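Local coordinates for tudor domain-containing protein 1 (Homo sapiens, PDB 5M9N) that probably represses transposable elements in the germline through the piRNA pathway, recognising Piwi proteins methylated on arginine by means of its Tudor domains, at residues A91-D96 and N122-S127; Y100-L105 and V113-V118; G158-E163 and G212-E217. All blocks are in the same frame, centred on the assembly; numbering follows the deposited sequence.

Contact 1 of 3, residues A91-D96 and N122-S127; sequences AQFSED and NFEILS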
loop_
_atom_site.group_PDB
_atom_site.type_symbol
_atom_site.label_atom_id
_atom_site.label_comp_id
_atom_site.label_asym_id
_atom_site.label_seq_id
_atom_site.Cartn_x
_atom_site.Cartn_y
_atom_site.Cartn_z
ATOM N N ALA A 91 9.092 -9.114 -6.060
ATOM C CA ALA A 91 10.216 -8.612 -5.314
ATOM C C ALA A 91 10.315 -9.354 -3.978
ATOM O O ALA A 91 9.275 -9.550 -3.293
ATOM C CB ALA A 91 10.023 -7.155 -5.065
ATOM N N GLN A 92 11.541 -9.749 -3.601
ATOM C CA GLN A 92 11.771 -10.431 -2.328
ATOM C C GLN A 92 12.149 -9.415 -1.244
ATOM O O GLN A 92 13.221 -8.790 -1.285
ATOM C CB GLN A 92 12.901 -11.441 -2.561
ATOM C CG GLN A 92 13.086 -12.468 -1.514
ATOM C CD GLN A 92 14.165 -13.457 -1.883
ATOM O OE1 GLN A 92 14.941 -13.272 -2.848
ATOM N NE2 GLN A 92 14.271 -14.458 -1.109
ATOM N N PHE A 93 11.236 -9.202 -0.322
ATOM C CA PHE A 93 11.339 -8.193 0.728
ATOM C C PHE A 93 12.562 -8.428 1.578
ATOM O O PHE A 93 12.863 -9.558 1.910
ATOM C CB PHE A 93 10.022 -8.245 1.565
ATOM C CG PHE A 93 9.897 -7.202 2.652
ATOM C CD1 PHE A 93 10.404 -5.911 2.500
ATOM C CD2 PHE A 93 9.163 -7.497 3.792
ATOM C CE1 PHE A 93 10.245 -4.958 3.489
ATOM C CE2 PHE A 93 9.005 -6.560 4.790
ATOM C CZ PHE A 93 9.528 -5.290 4.643
ATOM N N SER A 94 13.317 -7.365 1.881
ATOM C CA SER A 94 14.570 -7.558 2.575
ATOM C C SER A 94 14.389 -8.130 3.993
ATOM O O SER A 94 15.249 -8.857 4.450
ATOM C CB SER A 94 15.366 -6.279 2.704
ATOM O OG SER A 94 14.552 -5.324 3.315
ATOM N N GLU A 95 13.331 -7.714 4.668
ATOM C CA GLU A 95 13.163 -8.047 6.108
ATOM C C GLU A 95 12.688 -9.481 6.408
ATOM O O GLU A 95 12.900 -9.963 7.505
ATOM C CB GLU A 95 12.177 -7.096 6.770
ATOM C CG GLU A 95 12.596 -5.644 6.962
ATOM C CD GLU A 95 11.492 -4.863 7.713
ATOM O OE1 GLU A 95 11.148 -5.238 8.855
ATOM O OE2 GLU A 95 10.946 -3.874 7.184
ATOM N N ASP A 96 12.011 -10.146 5.475
ATOM C CA ASP A 96 11.582 -11.541 5.710
ATOM C C ASP A 96 11.931 -12.471 4.533
ATOM O O ASP A 96 11.674 -13.650 4.599
ATOM C CB ASP A 96 10.049 -11.589 5.995
ATOM C CG ASP A 96 9.193 -11.143 4.796
ATOM O OD1 ASP A 96 9.778 -10.818 3.734
ATOM O OD2 ASP A 96 7.943 -11.100 4.875
ATOM N N ASN A 122 4.604 0.051 1.413
ATOM C CA ASN A 122 5.977 0.397 1.668
ATOM C C ASN A 122 6.788 0.248 0.364
ATOM O O ASN A 122 6.261 -0.127 -0.695
ATOM C CB ASN A 122 6.533 -0.436 2.851
ATOM C CG ASN A 122 6.584 -1.903 2.556
ATOM O OD1 ASN A 122 5.636 -2.483 2.066
ATOM N ND2 ASN A 122 7.737 -2.478 2.734
ATOM N N PHE A 123 8.058 0.608 0.457
ATOM C CA PHE A 123 8.968 0.659 -0.666
ATOM C C PHE A 123 10.396 0.371 -0.192
ATOM O O PHE A 123 10.700 0.490 0.966
ATOM C CB PHE A 123 8.827 1.993 -1.386
ATOM C CG PHE A 123 9.400 3.156 -0.618
ATOM C CD1 PHE A 123 10.794 3.389 -0.601
ATOM C CD2 PHE A 123 8.562 4.003 0.099
ATOM C CE1 PHE A 123 11.332 4.376 0.169
ATOM C CE2 PHE A 123 9.104 5.033 0.863
ATOM C CZ PHE A 123 10.488 5.246 0.861
ATOM N N GLU A 124 11.278 -0.048 -1.099
ATOM C CA GLU A 124 12.704 -0.139 -0.825
ATOM C C GLU A 124 13.493 -0.225 -2.135
ATOM O O GLU A 124 12.903 -0.327 -3.188
ATOM C CB GLU A 124 13.085 -1.332 0.037
ATOM C CG GLU A 124 12.793 -2.691 -0.540
ATOM C CD GLU A 124 13.000 -3.810 0.512
ATOM O OE1 GLU A 124 13.782 -3.619 1.457
ATOM O OE2 GLU A 124 12.408 -4.867 0.344
ATOM N N ILE A 125 14.806 -0.217 -2.004
ATOM C CA ILE A 125 15.708 -0.413 -3.137
ATOM C C ILE A 125 16.313 -1.781 -3.044
ATOM O O ILE A 125 16.851 -2.152 -2.015
ATOM C CB ILE A 125 16.784 0.691 -3.179
ATOM C CG1 ILE A 125 16.098 2.003 -3.499
ATOM C CG2 ILE A 125 17.845 0.385 -4.248
ATOM C CD1 ILE A 125 16.986 3.198 -3.198
ATOM N N LEU A 126 16.187 -2.535 -4.115
ATOM C CA LEU A 126 16.588 -3.915 -4.163
ATOM C C LEU A 126 17.530 -4.173 -5.340
ATOM O O LEU A 126 17.313 -3.669 -6.436
ATOM C CB LEU A 126 15.382 -4.814 -4.334
ATOM C CG LEU A 126 14.402 -4.840 -3.158
ATOM C CD1 LEU A 126 13.284 -5.822 -3.465
ATOM C CD2 LEU A 126 15.111 -5.275 -1.895
ATOM N N SER A 127 18.524 -5.010 -5.062
ATOM C CA SER A 127 19.239 -5.728 -6.082
ATOM C C SER A 127 18.290 -6.383 -7.092
ATOM O O SER A 127 17.274 -6.991 -6.706
ATOM C CB SER A 127 20.069 -6.803 -5.384
ATOM O OG SER A 127 20.754 -7.574 -6.349
#

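Contact 2 of 3, residues Y100-L105 and V113-V118; sequences YRASVL and VLVGYV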
loop_
_atom_site.group_PDB
_atom_site.type_symbol
_atom_site.label_atom_id
_atom_site.label_comp_id
_atom_site.label_asym_id
_atom_site.label_seq_id
_atom_site.Cartn_x
_atom_site.Cartn_y
_atom_site.Cartn_z
ATOM N N TYR A 100 6.677 -10.696 -2.789
ATOM C CA TYR A 100 5.538 -9.772 -2.774
ATOM C C TYR A 100 5.347 -9.211 -4.152
ATOM O O TYR A 100 6.300 -9.211 -4.941
ATOM C CB TYR A 100 5.789 -8.666 -1.737
ATOM C CG TYR A 100 5.807 -9.160 -0.300
ATOM C CD1 TYR A 100 4.667 -9.259 0.463
ATOM C CD2 TYR A 100 6.987 -9.559 0.271
ATOM C CE1 TYR A 100 4.709 -9.803 1.781
ATOM C CE2 TYR A 100 7.066 -10.038 1.540
ATOM C CZ TYR A 100 5.913 -10.177 2.308
ATOM O OH TYR A 100 6.112 -10.630 3.559
ATOM N N ARG A 101 4.168 -8.662 -4.426
ATOM C CA ARG A 101 3.938 -7.935 -5.680
ATOM C C ARG A 101 4.482 -6.508 -5.588
ATOM O O ARG A 101 4.394 -5.799 -4.571
ATOM C CB ARG A 101 2.479 -8.006 -6.071
ATOM C CG ARG A 101 1.994 -9.434 -6.171
ATOM C CD ARG A 101 0.633 -9.550 -6.737
ATOM N NE ARG A 101 -0.363 -8.730 -6.038
ATOM C CZ ARG A 101 -1.651 -8.777 -6.284
ATOM N NH1 ARG A 101 -2.156 -9.585 -7.189
ATOM N NH2 ARG A 101 -2.464 -8.001 -5.624
ATOM N N ALA A 102 5.167 -6.083 -6.656
ATOM C CA ALA A 102 5.855 -4.837 -6.552
ATOM C C ALA A 102 5.865 -4.099 -7.902
ATOM O O ALA A 102 5.945 -4.731 -8.937
ATOM C CB ALA A 102 7.259 -5.041 -6.084
ATOM N N SER A 103 5.692 -2.787 -7.812
ATOM C CA SER A 103 5.779 -1.867 -8.972
ATOM C C SER A 103 7.185 -1.362 -9.099
ATOM O O SER A 103 7.752 -0.906 -8.152
ATOM C CB SER A 103 4.869 -0.695 -8.707
ATOM O OG SER A 103 4.771 0.103 -9.844
ATOM N N VAL A 104 7.740 -1.399 -10.303
ATOM C CA VAL A 104 9.076 -0.847 -10.544
ATOM C C VAL A 104 9.025 0.679 -10.627
ATOM O O VAL A 104 8.442 1.197 -11.561
ATOM C CB VAL A 104 9.609 -1.450 -11.834
ATOM C CG1 VAL A 104 11.001 -0.902 -12.174
ATOM C CG2 VAL A 104 9.610 -2.972 -11.717
ATOM N N LEU A 105 9.570 1.405 -9.653
ATOM C CA LEU A 105 9.355 2.867 -9.635
ATOM C C LEU A 105 10.473 3.617 -10.383
ATOM O O LEU A 105 10.207 4.597 -10.973
ATOM C CB LEU A 105 9.212 3.428 -8.231
ATOM C CG LEU A 105 8.125 2.737 -7.353
ATOM C CD1 LEU A 105 8.203 3.314 -5.980
ATOM C CD2 LEU A 105 6.780 2.959 -7.974
ATOM N N VAL A 113 16.870 -1.423 -8.067
ATOM C CA VAL A 113 15.621 -0.757 -8.446
ATOM C C VAL A 113 14.848 -0.294 -7.213
ATOM O O VAL A 113 14.787 -1.045 -6.241
ATOM C CB VAL A 113 14.777 -1.726 -9.261
ATOM C CG1 VAL A 113 13.454 -1.147 -9.701
ATOM C CG2 VAL A 113 15.497 -2.170 -10.495
ATOM N N LEU A 114 14.225 0.881 -7.281
ATOM C CA LEU A 114 13.279 1.353 -6.252
ATOM C C LEU A 114 11.949 0.678 -6.551
ATOM O O LEU A 114 11.478 0.773 -7.674
ATOM C CB LEU A 114 13.164 2.849 -6.307
ATOM C CG LEU A 114 12.162 3.458 -5.353
ATOM C CD1 LEU A 114 12.596 3.246 -3.918
ATOM C CD2 LEU A 114 12.000 4.926 -5.666
ATOM N N VAL A 115 11.421 -0.115 -5.599
ATOM C CA VAL A 115 10.159 -0.793 -5.841
ATOM C C VAL A 115 9.113 -0.431 -4.750
ATOM O O VAL A 115 9.504 -0.186 -3.630
ATOM C CB VAL A 115 10.273 -2.337 -5.919
ATOM C CG1 VAL A 115 11.231 -2.786 -7.055
ATOM C CG2 VAL A 115 10.651 -2.982 -4.572
ATOM N N GLY A 116 7.853 -0.339 -5.140
ATOM C CA GLY A 116 6.719 -0.162 -4.190
ATOM C C GLY A 116 5.926 -1.438 -4.028
ATOM O O GLY A 116 5.582 -2.095 -5.029
ATOM N N TYR A 117 5.698 -1.846 -2.782
ATOM C CA TYR A 117 4.955 -3.083 -2.524
ATOM C C TYR A 117 3.493 -2.792 -2.644
ATOM O O TYR A 117 2.903 -2.092 -1.784
ATOM C CB TYR A 117 5.306 -3.656 -1.171
ATOM C CG TYR A 117 6.731 -4.165 -1.125
ATOM C CD1 TYR A 117 7.087 -5.336 -1.759
ATOM C CD2 TYR A 117 7.747 -3.414 -0.535
ATOM C CE1 TYR A 117 8.383 -5.797 -1.737
ATOM C CE2 TYR A 117 9.036 -3.870 -0.521
ATOM C CZ TYR A 117 9.374 -5.052 -1.161
ATOM O OH TYR A 117 10.685 -5.523 -1.108
ATOM N N VAL A 118 2.899 -3.270 -3.727
ATOM C CA VAL A 118 1.577 -2.772 -4.104
ATOM C C VAL A 118 0.425 -3.289 -3.186
ATOM O O VAL A 118 -0.701 -2.808 -3.198
ATOM C CB VAL A 118 1.213 -3.132 -5.529
ATOM C CG1 VAL A 118 2.087 -2.368 -6.487
ATOM C CG2 VAL A 118 1.244 -4.637 -5.784
#

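Contact 3 of 3, residues G158-E163 and G212-E217; sequences GIWTPE and GFAVGE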
loop_
_atom_site.group_PDB
_atom_site.type_symbol
_atom_site.label_atom_id
_atom_site.label_comp_id
_atom_site.label_asym_id
_atom_site.label_seq_id
_atom_site.Cartn_x
_atom_site.Cartn_y
_atom_site.Cartn_z
ATOM N N GLY A 158 1.599 24.316 6.663
ATOM C CA GLY A 158 1.792 24.101 5.217
ATOM C C GLY A 158 2.622 22.863 4.910
ATOM O O GLY A 158 2.759 22.451 3.736
ATOM N N ILE A 159 3.228 22.312 5.956
ATOM C CA ILE A 159 3.999 21.081 5.894
ATOM C C ILE A 159 3.559 20.236 7.095
ATOM O O ILE A 159 3.442 20.810 8.181
ATOM C CB ILE A 159 5.505 21.341 6.104
ATOM C CG1 ILE A 159 6.015 22.554 5.310
ATOM C CG2 ILE A 159 6.303 20.088 5.758
ATOM C CD1 ILE A 159 5.992 22.414 3.809
ATOM N N TRP A 160 3.370 18.912 6.920
ATOM C CA TRP A 160 3.159 17.993 8.098
ATOM C C TRP A 160 4.474 17.696 8.799
ATOM O O TRP A 160 5.455 17.228 8.181
ATOM C CB TRP A 160 2.479 16.668 7.740
ATOM C CG TRP A 160 1.161 16.843 7.107
ATOM C CD1 TRP A 160 0.909 16.815 5.778
ATOM C CD2 TRP A 160 -0.106 17.078 7.755
ATOM N NE1 TRP A 160 -0.416 17.019 5.549
ATOM C CE2 TRP A 160 -1.070 17.182 6.741
ATOM C CE3 TRP A 160 -0.518 17.213 9.099
ATOM C CZ2 TRP A 160 -2.436 17.400 7.009
ATOM C CZ3 TRP A 160 -1.882 17.445 9.372
ATOM C CH2 TRP A 160 -2.822 17.539 8.333
ATOM N N THR A 161 4.495 18.017 10.083
ATOM C CA THR A 161 5.650 17.803 10.924
ATOM C C THR A 161 5.638 16.367 11.463
ATOM O O THR A 161 4.549 15.840 11.762
ATOM C CB THR A 161 5.623 18.747 12.125
ATOM O OG1 THR A 161 4.433 18.519 12.881
ATOM C CG2 THR A 161 5.624 20.161 11.661
ATOM N N PRO A 162 6.841 15.746 11.626
ATOM C CA PRO A 162 6.968 14.362 12.122
ATOM C C PRO A 162 6.240 14.106 13.424
ATOM O O PRO A 162 5.919 12.954 13.717
ATOM C CB PRO A 162 8.483 14.171 12.317
ATOM C CG PRO A 162 9.070 15.544 12.280
ATOM C CD PRO A 162 8.170 16.360 11.406
ATOM N N GLU A 163 5.998 15.171 14.186
ATOM C CA GLU A 163 5.141 15.092 15.331
ATOM C C GLU A 163 3.664 14.876 15.024
ATOM O O GLU A 163 2.977 14.196 15.790
ATOM C CB GLU A 163 5.269 16.348 16.169
ATOM C CG GLU A 163 4.513 16.207 17.469
ATOM C CD GLU A 163 5.043 17.061 18.590
ATOM O OE1 GLU A 163 5.749 18.046 18.280
ATOM O OE2 GLU A 163 4.722 16.739 19.777
ATOM N N GLY A 212 -3.779 21.104 17.181
ATOM C CA GLY A 212 -3.039 22.193 16.555
ATOM C C GLY A 212 -2.543 21.857 15.158
ATOM O O GLY A 212 -2.561 22.716 14.287
ATOM N N PHE A 213 -2.154 20.598 14.942
ATOM C CA PHE A 213 -1.352 20.200 13.788
ATOM C C PHE A 213 -2.072 20.425 12.460
ATOM O O PHE A 213 -1.423 20.694 11.440
ATOM C CB PHE A 213 -0.905 18.733 13.892
ATOM C CG PHE A 213 -0.161 18.404 15.173
ATOM C CD1 PHE A 213 0.959 19.136 15.558
ATOM C CD2 PHE A 213 -0.591 17.375 16.007
ATOM C CE1 PHE A 213 1.640 18.839 16.736
ATOM C CE2 PHE A 213 0.084 17.083 17.184
ATOM C CZ PHE A 213 1.198 17.809 17.548
ATOM N N ALA A 214 -3.402 20.364 12.479
ATOM C CA ALA A 214 -4.182 20.536 11.272
ATOM C C ALA A 214 -5.083 21.731 11.350
ATOM O O ALA A 214 -5.421 22.169 12.415
ATOM C CB ALA A 214 -5.015 19.296 11.033
ATOM N N VAL A 215 -5.482 22.217 10.178
ATOM C CA VAL A 215 -6.496 23.267 10.003
ATOM C C VAL A 215 -7.556 22.764 9.004
ATOM O O VAL A 215 -7.253 21.920 8.139
ATOM C CB VAL A 215 -5.881 24.625 9.519
ATOM C CG1 VAL A 215 -4.994 25.269 10.599
ATOM C CG2 VAL A 215 -5.093 24.472 8.218
ATOM N N GLY A 216 -8.775 23.292 9.106
ATOM C CA GLY A 216 -9.917 22.821 8.314
ATOM C C GLY A 216 -9.924 23.183 6.832
ATOM O O GLY A 216 -9.334 24.192 6.432
ATOM N N GLU A 217 -10.571 22.345 6.011
ATOM C CA GLU A 217 -10.986 22.730 4.646
ATOM C C GLU A 217 -12.288 22.066 4.219
ATOM O O GLU A 217 -12.584 20.960 4.652
ATOM C CB GLU A 217 -9.904 22.390 3.641
ATOM C CG GLU A 217 -9.358 20.978 3.773
ATOM C CD GLU A 217 -8.477 20.597 2.608
ATOM O OE1 GLU A 217 -7.914 21.501 1.950
ATOM O OE2 GLU A 217 -8.343 19.392 2.353
#

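Contact 1 of 3, residues A91-D96 and N122-S127
Ser94 is gripped twice by the carboxylate of Glu124. Its backbone N donates to OE2 of Glu124 (3.1 Å, N-H...O angle 157°), and its OG donates to OE1 of Glu124 (2.6 Å), each oxygen using its syn lone pair. CG of Glu124 sits between the backbone N and the carbonyl carbon (chi1 62°), and the chain, extended beyond CG, carries the carboxylate across to a backbone whose Phe93 CA is 8.3 Å from Glu124 CA. The tightest packing lies beside OE2 of Glu124, which also meets CD1 of Phe93 at 3.1 Å, at the ring edge and near its plane. The hydroxyl of Tyr117 approaches OE2 as well, though the modelled O...O separation is too short to be trusted. Further round the same ring, CE1 of Phe93 lies 3.6 Å from ND2 of Asn122, the ring and amide planes 77° apart, while the N of Glu95 lies over the centre of one face. Phe93, Asn122, Ala91 and Leu126 form the buried side, where CB of Ala91 meets CD1 of Leu126 at 3.9 Å. On the solvent side Ser94 is exposed and Glu124 partly so. Phe93, with Tyr100 and Tyr117, packs on the modified side chain of the bound peptide and Asn122 lies beside it, consistent with the aromatic cage of an extended Tudor domain that reads symmetrically dimethylated arginine.

Contact 2 of 3, residues Y100-L105 and V113-V118
Tyr100 and Tyr117 meet through a methylene and a ring: CB of Tyr100 touches CD1 of Tyr117 at 3.6 Å, obliquely to the ring, and the two ring planes, also oblique as a pair, are turned 80° apart. In both tyrosines CG is anti to the carbonyl carbon (chi1 near -67°), but only the Tyr117 ring swings towards the partner strand, where it also passes near CB of Ala102. On the face shared by Ala102, Val104, Val115 and Tyr117, CB of Ala102 rests on CB of Val115 at 4.1 Å. At the far end, CG1 of Val104 and CG1 of Val113, each anti to its own backbone N, come to 3.5 Å, tighter than usual van der Waals contact. Ser103 points to the other face, where Gly116 offers no side chain and Leu105 lays CD1 beside CG of Leu114 (4.0 Å) and close to Gly116 N. Val118 closes the other end, CG2 on CB of Arg101 and CG1 on CB of Ser103.

The strands form an antiparallel hairpin, in which Ser103 and Gly116 are a hydrogen-bonded pair (Ser103 N to Gly116 O 2.9 Å, Gly116 N to Ser103 O 3.1 Å); Leu105 N bonds to Leu114 O (2.8 Å). Val118 N reaches Arg101 O from above the carbonyl plane, 39° out of it. Arg101 bends at chi3 and forms a salt bridge with Asp119. The chemistry implies a backbone-bonded hairpin, apolar on the Ala102 face, that presents two aromatic walls to the peptide; the Tyr100 hydroxyl's bond to Asp96 and the edge-to-face pairing of Tyr117 with Phe93 probably help to fix the rings.

Contact 3 of 3, residues G158-E163 and G212-E217
Phe213 presents the far end of its ring to Glu163: CZ lies 3.7 Å from CG of Glu163, and the two side chains cross at about a right angle. Glu163 holds CG anti to its backbone N (chi1 -173°), and this methylene makes the touch, since CD of Glu163 is farther from CZ of Phe213, at 4.1 Å. The carboxylate and ring planes are 35° apart. CD1 of Phe213 approaches OG1 of Thr161 less closely, at 4.4 Å. Thr161 is the N-cap of helix 162-172, its hydroxyl making a weak hydrogen bond to Ala164 N, which places the Phe213 ring at the start of that helix; Ala164 and Leu167 of the helix pack on the ring too. The contact lies about 31 Å, centre to centre, from that of residues 91-96 with 122-127, in what is consistent with the staphylococcal nuclease-like part of an extended Tudor domain, and here strand 214-216 pairs antiparallel with strand 153-155. Trp160 has CG anti to the carbonyl carbon (chi1 -58°) and meets the second segment with CH2 and CZ3 of its six-membered ring. CH2 of Trp160 lies 3.9 Å from CB of Ala214, which sits at the ring edge near its plane, and CZ3 of Trp160 is equally far from the carbonyl O of Phe213. No hydrogen bond spans the segments; the indole NE1 is instead bonded to Glu48.

From the N terminus the chain passes through helix 58-73 before contact 1 opens at residues 91-96. Contact 2 then opens at 100-105 and closes first, when 113-118 folds back as a hairpin; only afterwards does 122-127 close contact 1. Contact 2 is therefore nested inside the loop of contact 1. Their centres are about 8 Å apart, and their strands belong to one five-stranded antiparallel sheet, in which strand 123-127 is one of the two outermost strands. Contact 3 follows in series: 158-163 opens it and 212-217, at the C-terminal end of the model, closes it. Its centre is about 31 Å from that of contact 1, with no touch; it joins the start of helix 162-172 to the C-terminal strand 214-216.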